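Side-chain contacts in 6-phosphogluconolactonase (Leishmania braziliensis, PDB 3CSS), which probably hydrolyses 6-phosphogluconolactone to 6-phosphogluconate, the second step in the oxidative branch of the pentose phosphate pathway: residues Ser15-Ala20 with Val216-Gly221; Ala42-Ser47 with Arg51-Leu56; Ala179-Glu182 with Val186-Ser189; Val188-Pro193 with Lys198-Thr203. All coordinates share one frame; numbering follows the deposited sequence. Where two conformers were deposited one is given.

Contact 1 (Ser15-Ala20 with Val216-Gly221); sequences SQMSFA and VVLAAG
Met17 on helix 14-30 and Leu218 near the end of strand 214-219 have the nearest backbones of the two segments, with their CA atoms 7.1 Å apart. The contact lays a helix on the central mixed sheet of this Rossmann-like fold. Strand 214-219 is an interior strand of that sheet, parallel to 158-162 and to 252-257, and its backbone is bonded to both. No hydrogen bond joins helix segment and strand segment, so the contact rests on van der Waals packing.

Most of it rests on Met17, deposited in two conformers; the detail beyond CB holds for the one given and is less certain for the other. In this conformer the chain leaves the helix extended, with CG anti to the backbone N (chi1 -171°), and bends only at chi3 (-70°). The thioether is thereby laid along the strand towards its C-terminal end. The first part of the chain meets the isobutyl group of Leu218: Met17 CG lies 3.9 Å from Leu218 CD2, and Met17 SD lies 3.8 Å from Leu218 CB. Both residues direct CB towards the other segment, and the side chains cross obliquely, touching along their flanks.

Beyond the sulfur, the methyl passes over backbone, because the CB of Ala219 points away from the helix. Leu256 of strand 252-257 also touches Met17, and Thr48 touches Leu218, so both side chains are buried among further neighbours. On another side of helix 14-30, Ser18 and Phe19 touch helix 50-59. In the conformer given, Met17 CE comes 3.6 Å from Ala219 O and 4.4 Å from Ala220 CB.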
loop_
_atom_site.group_PDB
_atom_site.type_symbol
_atom_site.label_atom_id
_atom_site.label_comp_id
_atom_site.label_asym_id
_atom_site.label_seq_id
_atom_site.Cartn_x
_atom_site.Cartn_y
_atom_site.Cartn_z
ATOM N N SER A 15 -14.265 4.747 12.051
ATOM C CA SER A 15 -13.574 5.184 13.283
ATOM C C SER A 15 -12.854 4.014 13.949
ATOM O O SER A 15 -11.675 4.097 14.301
ATOM C CB SER A 15 -14.550 5.839 14.270
ATOM O OG SER A 15 -15.176 6.984 13.695
ATOM N N GLN A 16 -13.574 2.913 14.110
ATOM C CA GLN A 16 -13.011 1.711 14.706
ATOM C C GLN A 16 -11.912 1.135 13.826
ATOM O O GLN A 16 -10.890 0.675 14.327
ATOM C CB GLN A 16 -14.124 0.690 14.908
ATOM C CG GLN A 16 -13.725 -0.569 15.613
ATOM C CD GLN A 16 -14.928 -1.447 15.941
ATOM O OE1 GLN A 16 -16.036 -1.233 15.421
ATOM N NE2 GLN A 16 -14.725 -2.420 16.830
ATOM N N MET A 17 -12.126 1.141 12.515
ATOM C CA MET A 17 -11.124 0.636 11.597
ATOM C C MET A 17 -9.830 1.427 11.718
ATOM O O MET A 17 -8.751 0.856 11.794
ATOM C CB MET A 17 -11.642 0.733 10.168
ATOM C CG MET A 17 -10.756 0.050 9.192
ATOM S SD MET A 17 -11.511 0.131 7.575
ATOM C CE MET A 17 -12.897 -0.974 7.836
ATOM N N SER A 18 -9.957 2.745 11.729
ATOM C CA SER A 18 -8.792 3.631 11.788
ATOM C C SER A 18 -8.039 3.473 13.109
ATOM O O SER A 18 -6.822 3.433 13.108
ATOM C CB SER A 18 -9.220 5.069 11.557
ATOM O OG SER A 18 -9.924 5.162 10.308
ATOM N N PHE A 19 -8.769 3.342 14.216
ATOM C CA PHE A 19 -8.151 3.126 15.540
ATOM C C PHE A 19 -7.388 1.809 15.574
ATOM O O PHE A 19 -6.298 1.746 16.124
ATOM C CB PHE A 19 -9.177 3.119 16.693
ATOM C CG PHE A 19 -9.975 4.379 16.851
ATOM C CD1 PHE A 19 -9.617 5.560 16.247
ATOM C CD2 PHE A 19 -11.095 4.370 17.665
ATOM C CE1 PHE A 19 -10.381 6.692 16.426
ATOM C CE2 PHE A 19 -11.842 5.493 17.834
ATOM C CZ PHE A 19 -11.474 6.639 17.227
ATOM N N ALA A 20 -7.961 0.758 14.983
ATOM C CA ALA A 20 -7.302 -0.558 14.937
ATOM C C ALA A 20 -6.001 -0.538 14.138
ATOM O O ALA A 20 -5.018 -1.148 14.561
ATOM C CB ALA A 20 -8.258 -1.624 14.376
ATOM N N VAL A 216 -1.425 -4.701 6.528
ATOM C CA VAL A 216 -2.708 -4.325 7.139
ATOM C C VAL A 216 -3.616 -3.766 6.033
ATOM O O VAL A 216 -3.336 -2.727 5.439
ATOM C CB VAL A 216 -2.536 -3.273 8.255
ATOM C CG1 VAL A 216 -3.929 -2.872 8.864
ATOM C CG2 VAL A 216 -1.542 -3.777 9.322
ATOM N N VAL A 217 -4.703 -4.481 5.773
ATOM C CA VAL A 217 -5.677 -4.078 4.767
ATOM C C VAL A 217 -6.850 -3.428 5.476
ATOM O O VAL A 217 -7.381 -3.981 6.453
ATOM C CB VAL A 217 -6.220 -5.313 3.982
ATOM C CG1 VAL A 217 -7.196 -4.859 2.871
ATOM C CG2 VAL A 217 -5.071 -6.219 3.424
ATOM N N LEU A 218 -7.264 -2.263 4.985
ATOM C CA LEU A 218 -8.496 -1.595 5.420
ATOM C C LEU A 218 -9.462 -1.595 4.254
ATOM O O LEU A 218 -9.140 -1.023 3.197
ATOM C CB LEU A 218 -8.211 -0.139 5.807
ATOM C CG LEU A 218 -7.397 0.163 7.083
ATOM C CD1 LEU A 218 -5.966 -0.067 6.875
ATOM C CD2 LEU A 218 -7.613 1.628 7.479
ATOM N N ALA A 219 -10.645 -2.198 4.426
ATOM C CA ALA A 219 -11.643 -2.291 3.337
ATOM C C ALA A 219 -13.058 -2.228 3.879
ATOM O O ALA A 219 -13.405 -2.892 4.852
ATOM C CB ALA A 219 -11.447 -3.602 2.511
ATOM N N ALA A 220 -13.877 -1.415 3.228
ATOM C CA ALA A 220 -15.261 -1.217 3.619
ATOM C C ALA A 220 -16.153 -1.241 2.376
ATOM O O ALA A 220 -15.783 -0.700 1.329
ATOM C CB ALA A 220 -15.399 0.098 4.359
ATOM N N GLY A 221 -17.317 -1.869 2.519
ATOM C CA GLY A 221 -18.348 -1.926 1.482
ATOM C C GLY A 221 -18.721 -3.334 1.051
ATOM O O GLY A 221 -17.873 -4.211 0.887
#

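Contact 2 (Ala42-Ser47 with Arg51-Leu56); sequences ALSGGS and RLYEEL
In the strand-loop-helix unit that leads from strand 39-43 into helix 50-59, Tyr53 reaches back from the helix to Leu43, the last residue of the strand, and Ser44, the first of the loop. Its CG is anti to the carbonyl carbon (chi1 -56°), which carries the phenol towards the strand and brings its hydroxyl to the backbone. Tyr53 OH donates a hydrogen bond to Ser44 O at 2.7 Å. The hydroxyl comes in at 120° to the C=O bond, tilted 21° from the carbonyl plane, while the carbonyl oxygen lies at the ring edge. Ser44 N is also close, 2.8 Å from Tyr53 OH.

Strand 39-43 belongs to the parallel part of the Rossmann-like sheet. It is followed by the sequence Ser44-Gly45-Gly46-Ser47, a loop at a C-terminal strand end, where enzymes of this family gather their active-site loops. Gly46 N is bonded to the side chain of Asn87.

Leu43 packs against the phenol obliquely: Leu43 CD2 lies 3.6 Å from Tyr53 CE1, and Leu43 CB 3.4 Å from Tyr53 OH. Met90 and Ala94 of helix 87-96, together with Leu160 of strand 158-162, also touch the buried tyrosine. At the start of the helix segment, a water accepts a hydrogen bond from Arg51 N at 3.0 Å; its link to Ser47 O, across the contact, is too short to be more than doubtful.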
loop_
_atom_site.group_PDB
_atom_site.type_symbol
_atom_site.label_atom_id
_atom_site.label_comp_id
_atom_site.label_asym_id
_atom_site.label_seq_id
_atom_site.Cartn_x
_atom_site.Cartn_y
_atom_site.Cartn_z
ATOM N N ALA A 42 4.618 1.802 4.579
ATOM C CA ALA A 42 4.140 2.101 3.237
ATOM C C ALA A 42 2.678 2.512 3.321
ATOM O O ALA A 42 1.799 1.719 3.739
ATOM C CB ALA A 42 4.290 0.892 2.310
ATOM N N LEU A 43 2.425 3.743 2.917
ATOM C CA LEU A 43 1.110 4.343 2.958
ATOM C C LEU A 43 0.259 3.878 1.820
ATOM O O LEU A 43 0.758 3.685 0.693
ATOM C CB LEU A 43 1.248 5.863 2.868
ATOM C CG LEU A 43 2.018 6.530 3.989
ATOM C CD1 LEU A 43 2.146 8.000 3.679
ATOM C CD2 LEU A 43 1.364 6.265 5.346
ATOM N N SER A 44 -1.025 3.640 2.106
ATOM C CA SER A 44 -2.025 3.404 1.071
ATOM C C SER A 44 -2.736 4.692 0.696
ATOM O O SER A 44 -2.630 5.713 1.364
ATOM C CB SER A 44 -3.048 2.376 1.519
ATOM O OG SER A 44 -3.613 2.816 2.731
ATOM N N GLY A 45 -3.472 4.628 -0.396
ATOM C CA GLY A 45 -4.129 5.787 -0.916
ATOM C C GLY A 45 -5.615 5.601 -1.038
ATOM O O GLY A 45 -6.244 4.857 -0.277
ATOM N N GLY A 46 -6.184 6.262 -2.042
ATOM C CA GLY A 46 -7.631 6.342 -2.118
ATOM C C GLY A 46 -8.050 7.202 -0.944
ATOM O O GLY A 46 -7.294 8.104 -0.563
ATOM N N SER A 47 -9.225 6.896 -0.377
ATOM C CA SER A 47 -9.892 7.701 0.667
ATOM C C SER A 47 -10.021 6.978 2.012
ATOM O O SER A 47 -10.235 7.602 3.067
ATOM C CB SER A 47 -11.297 8.089 0.193
ATOM O OG SER A 47 -12.157 8.421 1.282
ATOM N N ARG A 51 -8.579 9.003 7.211
ATOM C CA ARG A 51 -8.888 9.250 8.607
ATOM C C ARG A 51 -7.814 8.695 9.548
ATOM O O ARG A 51 -7.487 9.368 10.518
ATOM C CB ARG A 51 -10.291 8.804 8.956
ATOM C CG ARG A 51 -11.296 9.747 8.365
ATOM C CD ARG A 51 -12.584 9.052 8.152
ATOM N NE ARG A 51 -13.037 8.475 9.406
ATOM C CZ ARG A 51 -14.294 8.148 9.640
ATOM N NH1 ARG A 51 -15.195 8.334 8.689
ATOM N NH2 ARG A 51 -14.635 7.640 10.809
ATOM N N LEU A 52 -7.210 7.552 9.219
ATOM C CA LEU A 52 -6.054 7.057 9.968
ATOM C C LEU A 52 -4.937 8.097 10.024
ATOM O O LEU A 52 -4.388 8.391 11.094
ATOM C CB LEU A 52 -5.525 5.775 9.340
ATOM C CG LEU A 52 -4.194 5.239 9.853
ATOM C CD1 LEU A 52 -4.259 4.895 11.347
ATOM C CD2 LEU A 52 -3.774 4.027 9.013
ATOM N N TYR A 53 -4.589 8.644 8.870
ATOM C CA TYR A 53 -3.537 9.640 8.786
ATOM C C TYR A 53 -3.846 10.877 9.645
ATOM O O TYR A 53 -2.966 11.387 10.349
ATOM C CB TYR A 53 -3.244 10.007 7.332
ATOM C CG TYR A 53 -2.893 8.821 6.445
ATOM C CD1 TYR A 53 -2.436 7.596 6.984
ATOM C CD2 TYR A 53 -2.996 8.923 5.071
ATOM C CE1 TYR A 53 -2.130 6.525 6.176
ATOM C CE2 TYR A 53 -2.682 7.832 4.242
ATOM C CZ TYR A 53 -2.262 6.639 4.797
ATOM O OH TYR A 53 -1.969 5.554 3.986
ATOM N N GLU A 54 -5.096 11.327 9.606
ATOM C CA GLU A 54 -5.533 12.454 10.419
ATOM C C GLU A 54 -5.371 12.142 11.905
ATOM O O GLU A 54 -4.934 12.993 12.693
ATOM C CB GLU A 54 -6.982 12.817 10.069
ATOM C CG GLU A 54 -7.122 13.394 8.665
ATOM C CD GLU A 54 -8.538 13.713 8.292
ATOM O OE1 GLU A 54 -9.441 13.434 9.104
ATOM O OE2 GLU A 54 -8.737 14.261 7.195
ATOM N N GLU A 55 -5.722 10.921 12.285
ATOM C CA GLU A 55 -5.611 10.505 13.681
ATOM C C GLU A 55 -4.145 10.436 14.117
ATOM O O GLU A 55 -3.800 10.896 15.199
ATOM C CB GLU A 55 -6.304 9.172 13.922
ATOM C CG GLU A 55 -6.345 8.781 15.390
ATOM C CD GLU A 55 -7.402 7.769 15.668
ATOM O OE1 GLU A 55 -8.126 7.401 14.712
ATOM O OE2 GLU A 55 -7.516 7.347 16.840
ATOM N N LEU A 56 -3.277 9.870 13.280
ATOM C CA LEU A 56 -1.835 9.911 13.558
ATOM C C LEU A 56 -1.322 11.349 13.717
ATOM O O LEU A 56 -0.492 11.650 14.590
ATOM C CB LEU A 56 -1.059 9.228 12.437
ATOM C CG LEU A 56 -1.245 7.714 12.320
ATOM C CD1 LEU A 56 -0.620 7.219 10.992
ATOM C CD2 LEU A 56 -0.650 6.960 13.534
HETATM O O HOH W 1 -10.723 7.864 5.478
#

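Contact 3 (Ala179-Glu182 with Val186-Ser189); sequences ATDE and VSVS
Asp181 and Ser187 meet through one direct bond: the hydroxyl Ser187 OG donates to the carboxylate oxygen Asp181 OD2 at 2.7 Å. It approaches OD2 on the anti side, 21° out of the carboxylate plane. The same hydroxyl oxygen also lies 3.3 Å from Asp181 CB, so it sits beside the base of the side chain as well as at its acceptor. Both residues direct CB towards the opposite segment, and both carry the next atom anti to the backbone N (chi1 -172° for Asp181, -169° for Ser187), which extends the two groups into the gap between CA atoms 6.8 Å apart.

The next shell fixes the carboxylate. Asp181 OD2 accepts a second bond, from His184 ND1, and Asp181 OD1 accepts one from Glu183 N, forming an Asx turn. Three bonds thus hold this buried group and restrict its rotation.

Ser187 is placed by the sheet, since its backbone is bonded to Thr203 of strand 201-204. The Asp181-Ser187 bond fastens the loop to strand 186-189, the outermost strand of the mixed sheet at this side. Val186 and Val188 turn CB away from the loop, and their side chains touch helix 123-140, whose Trp127 also touches Asp181.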
loop_
_atom_site.group_PDB
_atom_site.type_symbol
_atom_site.label_atom_id
_atom_site.label_comp_id
_atom_site.label_asym_id
_atom_site.label_seq_id
_atom_site.Cartn_x
_atom_site.Cartn_y
_atom_site.Cartn_z
ATOM N N ALA A 179 0.369 -7.141 -12.088
ATOM C CA ALA A 179 -0.296 -8.356 -11.642
ATOM C C ALA A 179 0.571 -9.602 -11.761
ATOM O O ALA A 179 0.359 -10.560 -11.030
ATOM C CB ALA A 179 -1.606 -8.544 -12.404
ATOM N N THR A 180 1.515 -9.609 -12.711
ATOM C CA THR A 180 2.405 -10.754 -12.909
ATOM C C THR A 180 3.882 -10.365 -12.866
ATOM O O THR A 180 4.749 -11.159 -13.269
ATOM C CB THR A 180 2.093 -11.507 -14.238
ATOM O OG1 THR A 180 2.233 -10.609 -15.368
ATOM C CG2 THR A 180 0.687 -12.080 -14.201
ATOM N N ASP A 181 4.179 -9.193 -12.317
ATOM C CA ASP A 181 5.558 -8.722 -12.265
ATOM C C ASP A 181 6.233 -9.315 -11.059
ATOM O O ASP A 181 5.961 -8.904 -9.932
ATOM C CB ASP A 181 5.615 -7.199 -12.215
ATOM C CG ASP A 181 7.035 -6.650 -12.365
ATOM O OD1 ASP A 181 8.017 -7.386 -12.091
ATOM O OD2 ASP A 181 7.159 -5.471 -12.756
ATOM N N GLU A 182 7.113 -10.294 -11.302
ATOM C CA GLU A 182 7.906 -10.942 -10.256
ATOM C C GLU A 182 9.378 -10.533 -10.311
ATOM O O GLU A 182 10.220 -11.165 -9.672
ATOM C CB GLU A 182 7.822 -12.471 -10.398
ATOM C CG GLU A 182 6.416 -13.053 -10.291
ATOM C CD GLU A 182 5.757 -12.802 -8.940
ATOM O OE1 GLU A 182 6.458 -12.425 -7.966
ATOM O OE2 GLU A 182 4.529 -12.999 -8.850
ATOM N N VAL A 186 9.458 -1.929 -7.917
ATOM C CA VAL A 186 8.345 -1.053 -8.279
ATOM C C VAL A 186 7.896 -1.408 -9.690
ATOM O O VAL A 186 8.713 -1.455 -10.625
ATOM C CB VAL A 186 8.747 0.458 -8.230
ATOM C CG1 VAL A 186 7.563 1.348 -8.519
ATOM C CG2 VAL A 186 9.371 0.808 -6.904
ATOM N N SER A 187 6.603 -1.674 -9.840
ATOM C CA SER A 187 6.033 -2.020 -11.130
ATOM C C SER A 187 5.015 -0.947 -11.535
ATOM O O SER A 187 4.916 0.102 -10.897
ATOM C CB SER A 187 5.377 -3.392 -11.039
ATOM O OG SER A 187 5.024 -3.904 -12.317
ATOM N N VAL A 188 4.281 -1.218 -12.607
ATOM C CA VAL A 188 3.407 -0.242 -13.227
ATOM C C VAL A 188 2.059 -0.854 -13.605
ATOM O O VAL A 188 1.942 -2.068 -13.804
ATOM C CB VAL A 188 4.088 0.346 -14.489
ATOM C CG1 VAL A 188 5.406 1.006 -14.089
ATOM C CG2 VAL A 188 4.306 -0.717 -15.561
ATOM N N SER A 189 1.050 -0.006 -13.735
ATOM C CA SER A 189 -0.266 -0.456 -14.148
ATOM C C SER A 189 -1.125 0.704 -14.571
ATOM O O SER A 189 -0.866 1.836 -14.185
ATOM C CB SER A 189 -0.967 -1.114 -12.974
ATOM O OG SER A 189 -1.150 -0.155 -11.951
#

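Contact 4 (Val188-Pro193 with Lys198-Thr203); sequences VSFPSP and KVWRVT
Lys198 NZ is gripped by several oxygens of the loop. It gives a hydrogen bond to Pro193 O at 2.9 Å, from above the carbonyl plane, and another to a water that is itself bonded to Pro191 O. Met195 O, in the same loop, is a further acceptor. The lysine chain bends at chi2 (-59°) and runs extended from there, which carries the ammonium across to these carbonyls.

Further in, Phe190 presents its edge to the face of Trp200. The Phe190 ring and the five-membered ring of Trp200 have centroids 4.9 Å apart and planes at 65°, a T-shaped pair. Phe190 CB stands over the six-membered ring of Trp200, 4.1 Å from its centroid, in a CH-pi contact. Trp200 NE1 is bonded to Asp118 O.

Arg201 N donates to Ser189 O at 2.8 Å, nearly along the C=O axis (173°), whereas the return bond from Ser189 N to Arg201 O is longer, 3.3 Å. The guanidinium folds back, Arg201 NE binding Val199 O at 3.0 Å, and Pro197 O and Ser171 OG take its other nitrogens. The hydrogen-bonded pair Ser189-Arg201 beside the non-hydrogen-bonded pair Val188-Val202 shows antiparallel pairing; with the strands consecutive in the chain, this is a beta hairpin at the edge of the mixed sheet.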
loop_
_atom_site.group_PDB
_atom_site.type_symbol
_atom_site.label_atom_id
_atom_site.label_comp_id
_atom_site.label_asym_id
_atom_site.label_seq_id
_atom_site.Cartn_x
_atom_site.Cartn_y
_atom_site.Cartn_z
ATOM N N VAL A 188 4.281 -1.218 -12.607
ATOM C CA VAL A 188 3.407 -0.242 -13.227
ATOM C C VAL A 188 2.059 -0.854 -13.605
ATOM O O VAL A 188 1.942 -2.068 -13.804
ATOM C CB VAL A 188 4.088 0.346 -14.489
ATOM C CG1 VAL A 188 5.406 1.006 -14.089
ATOM C CG2 VAL A 188 4.306 -0.717 -15.561
ATOM N N SER A 189 1.050 -0.006 -13.735
ATOM C CA SER A 189 -0.266 -0.456 -14.148
ATOM C C SER A 189 -1.125 0.704 -14.571
ATOM O O SER A 189 -0.866 1.836 -14.185
ATOM C CB SER A 189 -0.967 -1.114 -12.974
ATOM O OG SER A 189 -1.150 -0.155 -11.951
ATOM N N PHE A 190 -2.153 0.385 -15.343
ATOM C CA PHE A 190 -3.278 1.286 -15.585
ATOM C C PHE A 190 -4.500 0.662 -14.880
ATOM O O PHE A 190 -4.644 -0.576 -14.826
ATOM C CB PHE A 190 -3.540 1.446 -17.098
ATOM C CG PHE A 190 -4.350 2.664 -17.441
ATOM C CD1 PHE A 190 -3.720 3.896 -17.564
ATOM C CD2 PHE A 190 -5.732 2.590 -17.608
ATOM C CE1 PHE A 190 -4.433 5.036 -17.861
ATOM C CE2 PHE A 190 -6.468 3.723 -17.902
ATOM C CZ PHE A 190 -5.808 4.958 -18.050
ATOM N N PRO A 191 -5.370 1.499 -14.302
ATOM C CA PRO A 191 -6.523 0.924 -13.622
ATOM C C PRO A 191 -7.418 0.067 -14.502
ATOM O O PRO A 191 -7.468 0.231 -15.725
ATOM C CB PRO A 191 -7.305 2.140 -13.094
ATOM C CG PRO A 191 -6.773 3.297 -13.851
ATOM C CD PRO A 191 -5.350 2.966 -14.195
ATOM N N SER A 192 -8.119 -0.852 -13.846
ATOM C CA SER A 192 -9.087 -1.717 -14.489
ATOM C C SER A 192 -10.317 -0.874 -14.888
ATOM O O SER A 192 -10.428 0.290 -14.466
ATOM C CB SER A 192 -9.490 -2.834 -13.535
ATOM O OG SER A 192 -10.272 -2.339 -12.469
ATOM N N PRO A 193 -11.219 -1.434 -15.716
ATOM C CA PRO A 193 -12.330 -0.638 -16.254
ATOM C C PRO A 193 -13.217 0.102 -15.247
ATOM O O PRO A 193 -13.653 1.228 -15.525
ATOM C CB PRO A 193 -13.141 -1.666 -17.031
ATOM C CG PRO A 193 -12.126 -2.623 -17.527
ATOM C CD PRO A 193 -11.156 -2.758 -16.371
ATOM N N LYS A 198 -8.367 7.530 -14.012
ATOM C CA LYS A 198 -7.824 6.901 -15.208
ATOM C C LYS A 198 -6.453 7.500 -15.531
ATOM O O LYS A 198 -6.312 8.347 -16.417
ATOM C CB LYS A 198 -8.766 7.100 -16.405
ATOM C CG LYS A 198 -10.159 6.505 -16.232
ATOM C CD LYS A 198 -10.098 5.017 -15.977
ATOM C CE LYS A 198 -11.469 4.378 -15.916
ATOM N NZ LYS A 198 -11.346 2.925 -15.602
ATOM N N VAL A 199 -5.443 7.059 -14.795
ATOM C CA VAL A 199 -4.084 7.548 -14.941
ATOM C C VAL A 199 -3.149 6.401 -14.614
ATOM O O VAL A 199 -3.462 5.565 -13.740
ATOM C CB VAL A 199 -3.783 8.751 -13.980
ATOM C CG1 VAL A 199 -3.983 8.371 -12.524
ATOM C CG2 VAL A 199 -2.353 9.337 -14.221
ATOM N N TRP A 200 -2.015 6.350 -15.313
ATOM C CA TRP A 200 -0.987 5.348 -15.035
ATOM C C TRP A 200 -0.525 5.423 -13.589
ATOM O O TRP A 200 -0.602 6.488 -12.937
ATOM C CB TRP A 200 0.209 5.449 -16.010
ATOM C CG TRP A 200 -0.045 4.711 -17.275
ATOM C CD1 TRP A 200 -0.651 5.189 -18.397
ATOM C CD2 TRP A 200 0.273 3.339 -17.542
ATOM N NE1 TRP A 200 -0.730 4.202 -19.345
ATOM C CE2 TRP A 200 -0.183 3.050 -18.839
ATOM C CE3 TRP A 200 0.904 2.327 -16.806
ATOM C CZ2 TRP A 200 -0.046 1.788 -19.413
ATOM C CZ3 TRP A 200 1.037 1.078 -17.372
ATOM C CH2 TRP A 200 0.577 0.821 -18.668
ATOM N N ARG A 201 -0.084 4.266 -13.102
ATOM C CA ARG A 201 0.337 4.071 -11.722
ATOM C C ARG A 201 1.738 3.482 -11.610
ATOM O O ARG A 201 2.222 2.768 -12.501
ATOM C CB ARG A 201 -0.622 3.113 -10.962
ATOM C CG ARG A 201 -2.108 3.317 -11.223
ATOM C CD ARG A 201 -2.591 4.658 -10.726
ATOM N NE ARG A 201 -4.032 4.849 -10.898
ATOM C CZ ARG A 201 -4.952 4.439 -10.029
ATOM N NH1 ARG A 201 -4.608 3.822 -8.914
ATOM N NH2 ARG A 201 -6.238 4.655 -10.277
ATOM N N VAL A 202 2.366 3.757 -10.474
ATOM C CA VAL A 202 3.452 2.929 -9.993
ATOM C C VAL A 202 2.988 2.264 -8.703
ATOM O O VAL A 202 2.132 2.805 -7.975
ATOM C CB VAL A 202 4.759 3.709 -9.779
ATOM C CG1 VAL A 202 5.273 4.238 -11.121
ATOM C CG2 VAL A 202 4.568 4.835 -8.823
ATOM N N THR A 203 3.536 1.082 -8.449
ATOM C CA THR A 203 3.156 0.295 -7.282
ATOM C C THR A 203 4.337 -0.526 -6.771
ATOM O O THR A 203 5.149 -0.999 -7.554
ATOM C CB THR A 203 1.949 -0.655 -7.612
ATOM O OG1 THR A 203 1.489 -1.281 -6.409
ATOM C CG2 THR A 203 2.306 -1.695 -8.676
HETATM O O HOH W 2 -9.465 1.773 -17.289
#

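Overall arrangement
All four contacts reach the same mixed sheet but form two groups. Contacts 1 and 2, with centres 10 Å apart, touch where helices 14-30 and 50-59 meet: Ser18 O lies 3.4 Å from Leu52 CD1. Contacts 3 and 4 share Val188 and Ser189, and their centres are also 10 Å apart. Between the groups there is no touch: the nearest atoms are about 16 Å apart for contacts 1 and 3, and about 7 Å apart for contacts 2 and 4. The loop of contact 2 and the segment around Asp166 and Ser171, to which contact 4 is bonded, probably line the active site, as in relatives.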